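Side-chain contacts in periplasmic binding protein/LacI transcriptional regulator (Shewanella sp. ANA-3, PDB 5OCP), which binds alpha- and beta-L-arabinofuranose and probably delivers the sugar to an ABC transporter as its periplasmic binding component: residues W117-T122 with C126-L131; E174-F179 with Q186-V191; A205-E208 with K212-K215. All coordinates share one frame; numbering follows the deposited sequence.

Contact 1 of 3, residues W117-T122 with C126-L131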
loop_
_atom_site.group_PDB
_atom_site.type_symbol
_atom_site.label_atom_id
_atom_site.label_comp_id
_atom_site.label_asym_id
_atom_site.label_seq_id
_atom_site.Cartn_x
_atom_site.Cartn_y
_atom_site.Cartn_z
ATOM N N TRP A 117 -8.329 15.122 7.136
ATOM C CA TRP A 117 -9.280 14.571 8.057
ATOM C C TRP A 117 -8.811 14.807 9.515
ATOM O O TRP A 117 -9.583 15.234 10.384
ATOM C CB TRP A 117 -9.536 13.060 7.820
ATOM C CG TRP A 117 -10.572 12.536 8.779
ATOM C CD1 TRP A 117 -11.957 12.519 8.590
ATOM C CD2 TRP A 117 -10.356 11.974 10.094
ATOM N NE1 TRP A 117 -12.566 12.019 9.742
ATOM C CE2 TRP A 117 -11.615 11.747 10.680
ATOM C CE3 TRP A 117 -9.226 11.755 10.858
ATOM C CZ2 TRP A 117 -11.757 11.191 11.934
ATOM C CZ3 TRP A 117 -9.368 11.248 12.157
ATOM C CH2 TRP A 117 -10.627 10.987 12.669
ATOM N N LEU A 118 -7.533 14.494 9.745
ATOM C CA LEU A 118 -6.960 14.685 11.073
ATOM C C LEU A 118 -6.971 16.168 11.504
ATOM O O LEU A 118 -7.275 16.471 12.672
ATOM C CB LEU A 118 -5.534 14.138 11.119
ATOM C CG LEU A 118 -4.879 14.194 12.487
ATOM C CD1 LEU A 118 -5.579 13.322 13.524
ATOM C CD2 LEU A 118 -3.400 13.838 12.341
ATOM N N MET A 119 -6.659 17.072 10.587
ATOM C CA MET A 119 -6.734 18.504 10.939
ATOM C C MET A 119 -8.137 18.918 11.276
ATOM O O MET A 119 -8.337 19.736 12.185
ATOM C CB MET A 119 -6.141 19.395 9.853
ATOM C CG MET A 119 -4.673 19.091 9.502
ATOM S SD MET A 119 -3.617 19.530 10.892
ATOM C CE MET A 119 -3.411 17.943 11.728
ATOM N N ASP A 120 -9.124 18.386 10.572
ATOM C CA ASP A 120 -10.516 18.727 10.833
ATOM C C ASP A 120 -10.935 18.195 12.198
ATOM O O ASP A 120 -11.548 18.914 12.992
ATOM C CB ASP A 120 -11.437 18.172 9.753
ATOM C CG ASP A 120 -11.246 18.782 8.408
ATOM O OD1 ASP A 120 -10.598 19.847 8.249
ATOM O OD2 ASP A 120 -11.742 18.115 7.430
ATOM N N LYS A 121 -10.494 16.984 12.535
ATOM C CA LYS A 121 -10.838 16.264 13.736
ATOM C C LYS A 121 -10.291 17.000 14.954
ATOM O O LYS A 121 -10.948 17.021 15.990
ATOM C CB LYS A 121 -10.231 14.864 13.699
ATOM C CG LYS A 121 -10.480 13.995 14.924
ATOM C CD LYS A 121 -11.905 13.647 15.225
ATOM C CE LYS A 121 -11.994 12.640 16.367
ATOM N NZ LYS A 121 -13.432 12.288 16.507
ATOM N N THR A 122 -9.080 17.541 14.819
ATOM C CA THR A 122 -8.343 18.108 15.937
ATOM C C THR A 122 -8.357 19.627 15.897
ATOM O O THR A 122 -7.629 20.257 16.689
ATOM C CB THR A 122 -6.888 17.599 15.897
ATOM O OG1 THR A 122 -6.259 18.075 14.702
ATOM C CG2 THR A 122 -6.856 16.147 15.920
ATOM N N CYS A 126 -2.427 19.539 17.041
ATOM C CA CYS A 126 -2.116 18.096 17.092
ATOM C C CYS A 126 -0.621 17.833 16.997
ATOM O O CYS A 126 0.002 18.109 15.923
ATOM C CB CYS A 126 -2.846 17.368 15.909
ATOM S SG CYS A 126 -2.919 15.573 16.046
ATOM N N ASP A 127 -0.052 17.263 18.050
ATOM C CA ASP A 127 1.290 16.694 17.929
ATOM C C ASP A 127 1.208 15.264 17.466
ATOM O O ASP A 127 0.596 14.416 18.117
ATOM C CB ASP A 127 2.029 16.707 19.239
ATOM C CG ASP A 127 2.630 18.102 19.590
ATOM O OD1 ASP A 127 2.595 19.058 18.772
ATOM O OD2 ASP A 127 3.094 18.219 20.755
ATOM N N ILE A 128 1.950 14.969 16.433
ATOM C CA ILE A 128 1.761 13.712 15.711
ATOM C C ILE A 128 3.031 12.862 15.747
ATOM O O ILE A 128 4.126 13.404 15.501
ATOM C CB ILE A 128 1.490 14.061 14.206
ATOM C CG1 ILE A 128 0.204 14.926 14.065
ATOM C CG2 ILE A 128 1.384 12.792 13.320
ATOM C CD1 ILE A 128 0.185 15.796 12.862
ATOM N N ALA A 129 2.853 11.569 15.882
ATOM C CA ALA A 129 3.942 10.605 15.679
ATOM C C ALA A 129 3.715 9.882 14.361
ATOM O O ALA A 129 2.579 9.309 14.176
ATOM C CB ALA A 129 3.959 9.599 16.795
ATOM N N GLU A 130 4.739 9.865 13.525
ATOM C CA GLU A 130 4.669 9.225 12.212
ATOM C C GLU A 130 5.377 7.888 12.191
ATOM O O GLU A 130 6.603 7.808 12.471
ATOM C CB GLU A 130 5.301 10.164 11.176
ATOM C CG GLU A 130 5.297 9.596 9.757
ATOM C CD GLU A 130 5.952 10.533 8.759
ATOM O OE1 GLU A 130 6.755 11.373 9.193
ATOM O OE2 GLU A 130 5.719 10.409 7.523
ATOM N N LEU A 131 4.643 6.831 11.781
ATOM C CA LEU A 131 5.237 5.531 11.508
ATOM C C LEU A 131 5.371 5.412 10.011
ATOM O O LEU A 131 4.391 5.255 9.277
ATOM C CB LEU A 131 4.399 4.375 12.047
ATOM C CG LEU A 131 4.204 4.343 13.525
ATOM C CD1 LEU A 131 3.176 3.302 13.974
ATOM C CD2 LEU A 131 5.567 4.068 14.136
#
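Leu118, Met119 and Thr122 join a helix to the strand that follows it in a lobe of the type I periplasmic binding protein fold, where helices pack on a central sheet. Leu118 and Met119 lie in the last turn of helix 107-121, and Thr122 follows directly after it. They meet Cys126 and Ile128 at the start of strand 126-132. Over the short segments the helix and strand axes come within 10.3 Å and run at 142° to each other, so the chain nearly reverses between them.

Leu118 and Ile128 point at each other tip to tip. Leu118 CD2 lies 4.1 Å from Ile128 CD1. The same methyl also reaches Cys126 SG. The Leu118 side chain leaves the helix with CG opposite the backbone N, which sends its branches toward the strand. Met119 bends across beside it, and its CE comes to 4.3 Å from Ile128 CD1. Phe147 of helix 138-151 touches both Leu118 and Ile128 and so continues this apolar layer. Ile151 and Tyr154 pack on Met119.

Cys126 is covered by Thr122. Thr122 CG2 sits 4.0 Å from Cys126 SG, and Thr122 OG1 lies 3.7 Å from Cys126 CB. The sulfur of Cys126 forms a disulfide with Cys189, so the helix end packs against a covalent cross-link between neighbouring strand regions.

The hydroxyl of Thr122 is turned back to the helix. With chi1 at 64° it lies between the backbone N and the carbonyl carbon. There OG1 donates to Leu118 O over 2.8 Å, with the donor tilted 30° from the carbonyl plane. Thr122 N also donates to Leu118 O, over 3.0 Å and from the opposite face of that plane.

Contact 2 of 3, residues E174-F179 with Q186-V191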
loop_
_atom_site.group_PDB
_atom_site.type_symbol
_atom_site.label_atom_id
_atom_site.label_comp_id
_atom_site.label_asym_id
_atom_site.label_seq_id
_atom_site.Cartn_x
_atom_site.Cartn_y
_atom_site.Cartn_z
ATOM N N GLU A 174 7.051 -1.961 17.886
ATOM C CA GLU A 174 8.358 -1.671 18.521
ATOM C C GLU A 174 8.673 -0.201 18.455
ATOM O O GLU A 174 9.164 0.460 19.440
ATOM C CB GLU A 174 9.459 -2.529 17.786
ATOM C CG GLU A 174 10.836 -2.499 18.448
ATOM C CD GLU A 174 11.891 -3.111 17.515
ATOM O OE1 GLU A 174 11.565 -4.150 16.870
ATOM O OE2 GLU A 174 12.993 -2.543 17.420
ATOM N N VAL A 175 8.461 0.365 17.264
ATOM C CA VAL A 175 8.719 1.773 17.085
ATOM C C VAL A 175 7.826 2.656 17.979
ATOM O O VAL A 175 8.280 3.661 18.558
ATOM C CB VAL A 175 8.623 2.162 15.577
ATOM C CG1 VAL A 175 8.796 3.635 15.442
ATOM C CG2 VAL A 175 9.724 1.452 14.741
ATOM N N MET A 176 6.534 2.307 18.046
ATOM C CA MET A 176 5.558 3.055 18.816
ATOM C C MET A 176 5.942 2.997 20.336
ATOM O O MET A 176 5.899 4.019 21.015
ATOM C CB MET A 176 4.138 2.497 18.676
ATOM C CG MET A 176 3.089 3.402 19.302
ATOM S SD MET A 176 2.951 5.004 18.443
ATOM C CE MET A 176 2.555 5.964 19.865
ATOM N N GLU A 177 6.304 1.802 20.807
ATOM C CA GLU A 177 6.870 1.662 22.196
ATOM C C GLU A 177 7.952 2.643 22.404
ATOM O O GLU A 177 7.977 3.362 23.454
ATOM C CB GLU A 177 7.526 0.329 22.429
ATOM C CG GLU A 177 6.599 -0.804 22.472
ATOM C CD GLU A 177 7.275 -2.072 23.032
ATOM O OE1 GLU A 177 8.202 -1.943 23.901
ATOM O OE2 GLU A 177 6.841 -3.167 22.598
ATOM N N GLY A 178 8.870 2.729 21.422
ATOM C CA GLY A 178 9.991 3.666 21.503
ATOM C C GLY A 178 9.531 5.092 21.600
ATOM O O GLY A 178 10.001 5.860 22.431
ATOM N N PHE A 179 8.601 5.509 20.737
ATOM C CA PHE A 179 8.059 6.850 20.783
ATOM C C PHE A 179 7.489 7.284 22.144
ATOM O O PHE A 179 7.691 8.403 22.573
ATOM C CB PHE A 179 6.924 6.978 19.726
ATOM C CG PHE A 179 7.383 7.022 18.280
ATOM C CD1 PHE A 179 8.727 7.110 17.881
ATOM C CD2 PHE A 179 6.411 6.937 17.272
ATOM C CE1 PHE A 179 9.040 7.177 16.524
ATOM C CE2 PHE A 179 6.729 7.011 15.926
ATOM C CZ PHE A 179 8.030 7.180 15.544
ATOM N N GLN A 186 4.803 13.419 27.701
ATOM C CA GLN A 186 4.172 14.487 26.982
ATOM C C GLN A 186 3.103 13.849 26.064
ATOM O O GLN A 186 3.447 12.927 25.364
ATOM C CB GLN A 186 5.164 15.211 26.159
ATOM C CG GLN A 186 4.627 16.448 25.525
ATOM C CD GLN A 186 5.693 17.119 24.695
ATOM O OE1 GLN A 186 6.847 16.649 24.626
ATOM N NE2 GLN A 186 5.320 18.219 24.034
ATOM N N PRO A 187 1.830 14.279 26.183
ATOM C CA PRO A 187 0.791 13.619 25.367
ATOM C C PRO A 187 1.044 13.765 23.894
ATOM O O PRO A 187 1.427 14.853 23.450
ATOM C CB PRO A 187 -0.506 14.277 25.803
ATOM C CG PRO A 187 -0.176 15.214 26.878
ATOM C CD PRO A 187 1.243 15.093 27.261
ATOM N N LEU A 188 0.813 12.667 23.162
ATOM C CA LEU A 188 0.641 12.677 21.714
ATOM C C LEU A 188 -0.805 12.804 21.354
ATOM O O LEU A 188 -1.654 12.313 22.025
ATOM C CB LEU A 188 1.173 11.388 21.142
ATOM C CG LEU A 188 2.692 11.305 21.107
ATOM C CD1 LEU A 188 3.037 9.874 20.726
ATOM C CD2 LEU A 188 3.252 12.236 20.026
ATOM N N CYS A 189 -1.080 13.571 20.328
ATOM C CA CYS A 189 -2.479 13.745 19.823
ATOM C C CYS A 189 -2.829 12.558 18.942
ATOM O O CYS A 189 -3.970 12.068 18.951
ATOM C CB CYS A 189 -2.560 15.008 19.052
ATOM S SG CYS A 189 -3.956 15.218 17.905
ATOM N N ALA A 190 -1.899 12.181 18.089
ATOM C CA ALA A 190 -2.208 11.203 17.054
ATOM C C ALA A 190 -1.011 10.439 16.561
ATOM O O ALA A 190 0.090 10.980 16.563
ATOM C CB ALA A 190 -2.868 11.857 15.855
ATOM N N VAL A 191 -1.269 9.241 16.044
ATOM C CA VAL A 191 -0.329 8.462 15.256
ATOM C C VAL A 191 -0.808 8.475 13.784
ATOM O O VAL A 191 -1.983 8.219 13.517
ATOM C CB VAL A 191 -0.242 7.016 15.749
ATOM C CG1 VAL A 191 0.611 6.104 14.814
ATOM C CG2 VAL A 191 0.312 7.021 17.156
#
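Met176 and Val191 mark the closest backbone approach, with 8.8 Å between their CA atoms. One segment is part of helix 169-183. The other is an irregular run that enters strand 190-193. Cys189 interrupts this run with helical backbone angles (phi -81°, psi -44°). Leu188 and Val191, three residues apart, therefore both face the helix.

The spacing is bridged by one long side chain. Met176 starts with CG opposite its backbone N (chi1 -171°) and then bends at the next two torsions, which brings the thioether over to the strand. Its SD lies 3.6 Å from Val191 CG2, and its CE is almost as near, at 3.7 Å from Val191 CG2. The methionine and valine side chains cross at a slant. Toward Leu188 the approach is end-on: Met176 CE meets Leu188 CD1 at 4.0 Å. No hydrogen bond joins the segments. The contact is purely apolar, and all three touching residues are buried.

Helix 169-183 is the helix of a beta-alpha-beta crossover from strand 157-164 to the parallel strand 190-193, with strand 126-132 between them in the sheet. The contact packs this helix on the strand it leads to. Ala202, Ala205 and Ile206 pack on Met176, so Met176 meets both helix 196-208 and the strand. Strand 190-193 runs between the parallel strands 126-132 and 218-221. Val160 of strand 157-164 packs on Leu188.

Contact 3 of 3, residues A205-E208 with K212-K215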
loop_
_atom_site.group_PDB
_atom_site.type_symbol
_atom_site.label_atom_id
_atom_site.label_comp_id
_atom_site.label_asym_id
_atom_site.label_seq_id
_atom_site.Cartn_x
_atom_site.Cartn_y
_atom_site.Cartn_z
ATOM N N ALA A 205 0.947 -1.312 21.444
ATOM C CA ALA A 205 1.922 -0.550 22.250
ATOM C C ALA A 205 1.214 0.495 23.137
ATOM O O ALA A 205 1.598 0.750 24.302
ATOM C CB ALA A 205 2.938 0.173 21.364
ATOM N N ILE A 206 0.212 1.170 22.560
ATOM C CA ILE A 206 -0.501 2.219 23.277
ATOM C C ILE A 206 -1.232 1.604 24.453
ATOM O O ILE A 206 -1.216 2.218 25.537
ATOM C CB ILE A 206 -1.436 2.956 22.308
ATOM C CG1 ILE A 206 -0.544 3.769 21.352
ATOM C CG2 ILE A 206 -2.333 3.936 23.001
ATOM C CD1 ILE A 206 -1.304 4.377 20.132
ATOM N N LYS A 207 -1.930 0.500 24.215
ATOM C CA LYS A 207 -2.628 -0.239 25.264
ATOM C C LYS A 207 -1.647 -0.643 26.339
ATOM O O LYS A 207 -1.980 -0.520 27.543
ATOM C CB LYS A 207 -3.358 -1.444 24.735
ATOM C CG LYS A 207 -4.621 -0.988 23.996
ATOM C CD LYS A 207 -5.359 -2.211 23.576
ATOM C CE LYS A 207 -6.630 -1.668 23.005
ATOM N NZ LYS A 207 -7.338 -2.753 22.351
ATOM N N GLU A 208 -0.501 -1.151 25.953
ATOM C CA GLU A 208 0.470 -1.642 26.960
ATOM C C GLU A 208 0.964 -0.490 27.791
ATOM O O GLU A 208 1.342 -0.684 28.954
ATOM C CB GLU A 208 1.592 -2.418 26.328
ATOM C CG GLU A 208 1.091 -3.738 25.723
ATOM C CD GLU A 208 2.178 -4.572 25.038
ATOM O OE1 GLU A 208 3.359 -4.119 24.938
ATOM O OE2 GLU A 208 1.847 -5.727 24.653
ATOM N N LYS A 212 -5.514 4.927 25.880
ATOM C CA LYS A 212 -6.660 4.438 25.088
ATOM C C LYS A 212 -6.504 4.832 23.609
ATOM O O LYS A 212 -6.644 5.990 23.270
ATOM C CB LYS A 212 -8.006 5.007 25.616
ATOM C CG LYS A 212 -8.496 4.322 26.897
ATOM C CD LYS A 212 -10.018 4.102 26.848
ATOM C CE LYS A 212 -10.541 3.308 28.042
ATOM N NZ LYS A 212 -10.672 4.183 29.248
ATOM N N PRO A 213 -6.072 3.873 22.794
ATOM C CA PRO A 213 -5.915 4.225 21.377
ATOM C C PRO A 213 -7.325 4.463 20.792
ATOM O O PRO A 213 -8.310 3.813 21.189
ATOM C CB PRO A 213 -5.252 2.976 20.819
ATOM C CG PRO A 213 -5.802 1.885 21.603
ATOM C CD PRO A 213 -5.884 2.444 23.020
ATOM N N GLY A 214 -7.395 5.400 19.859
ATOM C CA GLY A 214 -8.665 5.779 19.258
ATOM C C GLY A 214 -9.404 6.866 20.012
ATOM O O GLY A 214 -10.366 7.438 19.491
ATOM N N LYS A 215 -8.995 7.140 21.249
ATOM C CA LYS A 215 -9.627 8.179 22.060
ATOM C C LYS A 215 -8.570 9.117 22.576
ATOM O O LYS A 215 -8.535 10.292 22.169
ATOM C CB LYS A 215 -10.328 7.455 23.206
ATOM C CG LYS A 215 -10.894 8.371 24.288
ATOM C CD LYS A 215 -11.996 9.270 23.784
ATOM C CE LYS A 215 -12.785 9.890 24.943
ATOM N NZ LYS A 215 -11.920 10.787 25.777
#
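Pro213 has the most surface buried here, and its ring packs against two consecutive helix residues, Ile206 and Lys207. Ile206 carries the inner part. Its CG2 lies 3.8 Å from Pro213 CB and 3.7 Å from the ring nitrogen, Pro213 N. The two side chains pass alongside each other in opposite directions. The branching of Ile206 explains the division of labour: CG2 turns to the proline, while CG1, beside the backbone N (chi1 -70°), carries CD1 toward the core. Ile219 of strand 218-221 touches both Ile206 and Pro213.

These residues belong to a beta-alpha-beta unit. Strand 190-193 leads into helix 196-208, and the chain then returns through this loop to the parallel neighbouring strand 218-221. Pro213 and Gly214 occupy the corners of a type II turn. Gly214 has the positive phi of such a turn (88°), and Lys215 N makes a weak hydrogen bond of 3.3 Å to Lys212 O. Lys212 N is bound in addition by Asp216 OD2.

Lys207 covers the outer part of the ring. Its aliphatic chain runs extended beyond CG and crosses the proline at about a right angle. Lys207 CG lies 3.8 Å from Pro213 CD, and Lys207 CE lies 3.9 Å from Pro213 CG. Methylene groups make this contact, and the charge is carried past it. Lys207 NZ forms a salt bridge with Asp236, which ties the end of the helix to the loop between helix 226-234 and strand 239-242.

The contacts follow one another along the chain and share the lobe built on the mixed sheet. Centres of contacts 1 and 2 lie about 12 Å apart, those of contacts 2 and 3 about 10 Å, and those of contacts 1 and 3 about 15 Å. Contacts 1 and 2 are joined by the Cys126-Cys189 disulfide and by neighbouring strands 126-132 and 190-193. Contacts 2 and 3 also meet where Val191 CG2 lies 4.3 Å from Ile206 CD1. Contact 2 is thus the middle piece. Its strand leads to Asn195, and strand 126-132 leads toward Ala139 and Arg143, all in the arabinofuranose pocket. The contact centres themselves lie about 20 to 24 Å from the chain centre.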